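Local atomic coordinates of pentatricopeptide repeat-containing protein 10, chloroplastic (Zea mays, PDB entry 4M59), a protein that binds specific intergenic RNA elements of the chloroplast atpH and psaJ transcripts and acts as a barrier to RNA decay, stabilising the mRNA. Residues Gly366-Val371 and Cys400-Asn405. The protein carries 4 engineered substitutions. Numbering follows the deposited sequence.
Sequences GMEDYV and CGSRTN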
loop_
_atom_site.group_PDB
_atom_site.type_symbol
_atom_site.label_atom_id
_atom_site.label_comp_id
_atom_site.label_asym_id
_atom_site.label_seq_id
_atom_site.Cartn_x
_atom_site.Cartn_y
_atom_site.Cartn_z
ATOM N N GLY A 366 4.184 -9.390 20.826
ATOM C CA GLY A 366 4.970 -8.761 21.867
ATOM C C GLY A 366 4.960 -7.247 21.787
ATOM O O GLY A 366 5.819 -6.581 22.360
ATOM N N MET A 367 3.978 -6.705 21.076
ATOM C CA MET A 367 3.865 -5.261 20.909
ATOM C C MET A 367 3.352 -4.587 22.174
ATOM O O MET A 367 3.697 -3.443 22.463
ATOM C CB MET A 367 2.945 -4.933 19.732
ATOM C CG MET A 367 2.488 -3.483 19.688
ATOM S SD MET A 367 1.568 -3.078 18.195
ATOM C CE MET A 367 1.038 -1.410 18.571
ATOM N N GLU A 368 2.526 -5.302 22.929
ATOM C CA GLU A 368 1.936 -4.756 24.145
ATOM C C GLU A 368 2.992 -4.348 25.166
ATOM O O GLU A 368 2.857 -3.321 25.829
ATOM C CB GLU A 368 0.969 -5.762 24.767
ATOM C CG GLU A 368 0.517 -5.390 26.169
ATOM C CD GLU A 368 -0.354 -6.457 26.802
ATOM O OE1 GLU A 368 -0.694 -6.315 27.993
ATOM O OE2 GLU A 368 -0.700 -7.434 26.109
ATOM N N ASP A 369 4.038 -5.155 25.294
ATOM C CA ASP A 369 5.080 -4.881 26.253
ATOM C C ASP A 369 5.928 -3.748 25.766
ATOM O O ASP A 369 6.463 -2.981 26.547
ATOM C CB ASP A 369 5.938 -6.114 26.443
ATOM C CG ASP A 369 6.878 -5.978 27.580
ATOM O OD1 ASP A 369 6.474 -5.430 28.608
ATOM O OD2 ASP A 369 8.028 -6.413 27.445
ATOM N N TYR A 370 6.047 -3.643 24.457
ATOM C CA TYR A 370 6.797 -2.574 23.848
ATOM C C TYR A 370 6.161 -1.258 24.192
ATOM O O TYR A 370 6.803 -0.379 24.723
ATOM C CB TYR A 370 6.834 -2.782 22.347
ATOM C CG TYR A 370 7.242 -1.590 21.525
ATOM C CD1 TYR A 370 8.561 -1.265 21.334
ATOM C CD2 TYR A 370 6.296 -0.822 20.903
ATOM C CE1 TYR A 370 8.911 -0.197 20.570
ATOM C CE2 TYR A 370 6.646 0.240 20.146
ATOM C CZ TYR A 370 7.943 0.549 19.979
ATOM O OH TYR A 370 8.250 1.623 19.213
ATOM N N VAL A 371 4.876 -1.143 23.907
ATOM C CA VAL A 371 4.134 0.063 24.191
ATOM C C VAL A 371 4.205 0.425 25.652
ATOM O O VAL A 371 4.284 1.584 26.009
ATOM C CB VAL A 371 2.679 -0.114 23.800
ATOM C CG1 VAL A 371 1.918 1.159 24.020
ATOM C CG2 VAL A 371 2.587 -0.518 22.366
ATOM N N CYS A 400 -2.735 -3.811 19.480
ATOM C CA CYS A 400 -2.142 -5.074 19.834
ATOM C C CYS A 400 -3.166 -5.948 20.500
ATOM O O CYS A 400 -3.061 -7.142 20.519
ATOM C CB CYS A 400 -0.939 -4.873 20.734
ATOM S SG CYS A 400 -1.107 -3.799 22.065
ATOM N N GLY A 401 -4.174 -5.340 21.074
ATOM C CA GLY A 401 -5.269 -6.096 21.620
ATOM C C GLY A 401 -5.264 -6.111 23.119
ATOM O O GLY A 401 -5.943 -6.911 23.731
ATOM N N SER A 402 -4.500 -5.218 23.721
ATOM C CA SER A 402 -4.490 -5.156 25.163
ATOM C C SER A 402 -5.703 -4.420 25.635
ATOM O O SER A 402 -5.603 -3.290 26.068
ATOM C CB SER A 402 -3.258 -4.455 25.682
ATOM O OG SER A 402 -3.281 -4.447 27.094
ATOM N N ARG A 403 -6.843 -5.080 25.550
ATOM C CA ARG A 403 -8.095 -4.482 25.941
ATOM C C ARG A 403 -7.993 -3.906 27.317
ATOM O O ARG A 403 -8.445 -2.810 27.578
ATOM C CB ARG A 403 -9.210 -5.514 25.910
ATOM C CG ARG A 403 -10.368 -5.094 26.748
ATOM C CD ARG A 403 -11.565 -5.952 26.573
ATOM N NE ARG A 403 -12.633 -5.484 27.438
ATOM C CZ ARG A 403 -13.868 -5.950 27.414
ATOM N NH1 ARG A 403 -14.205 -6.895 26.564
ATOM N NH2 ARG A 403 -14.763 -5.455 28.246
ATOM N N THR A 404 -7.368 -4.657 28.199
ATOM C CA THR A 404 -7.263 -4.271 29.581
ATOM C C THR A 404 -6.570 -2.934 29.749
ATOM O O THR A 404 -7.019 -2.099 30.519
ATOM C CB THR A 404 -6.523 -5.349 30.344
ATOM O OG1 THR A 404 -7.220 -6.580 30.183
ATOM C CG2 THR A 404 -6.459 -5.011 31.794
ATOM N N ASN A 405 -5.491 -2.725 29.010
ATOM C CA ASN A 405 -4.699 -1.516 29.164
ATOM C C ASN A 405 -5.238 -0.320 28.417
ATOM O O ASN A 405 -5.019 0.810 28.812
ATOM C CB ASN A 405 -3.265 -1.780 28.755
ATOM C CG ASN A 405 -2.514 -2.558 29.776
ATOM O OD1 ASN A 405 -2.548 -2.244 30.955
ATOM N ND2 ASN A 405 -1.834 -3.588 29.333
#
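E368, near the start of helix 367-380, and the adjacent M367 meet C400, S402 and N405 where two neighbouring repeats of the pentatricopeptide superhelix, predicted as PPR 9 and PPR 10, stack on each other. The side chain of E368 runs fully extended, with CG anti to the backbone N (chi1 169°), and reaches across to the start of helix 403-413. There its OE1 lies 3.2 Å from N405 ND2 and 3.3 Å from S402 OG, while CD rests over S402 CB at 3.7 Å. The carboxylate and the amide of N405 are steeply turned, their planes 71° apart. An alanine in place of E368 removes the carboxylate, which would probably leave N405 ND2 and S402 OG without their charged neighbour and open a gap beside S402 CB. Closer to the backbone, the thiol of C400 sits against the helix itself, SG 3.8 Å from E368 CA, and C400 CB packs on M367 CG at the same distance. M367 also packs on F333 of helix 333-346 and on R399, the residue before C400. G401, with positive phi, is the first residue to leave the helical conformation and leads into S402, the N-cap of the next helix. Y397 packs on both S402 and N405, and D87 and A119 of the second subunit pack against S402 and E368, respectively. S402 OG points anti to its own backbone N (chi1 -179°), where it accepts a weak capping bond from N405 N and a second bond from N405 ND2 at 2.8 Å, with S402 OG lying out of the plane of the N405 amide.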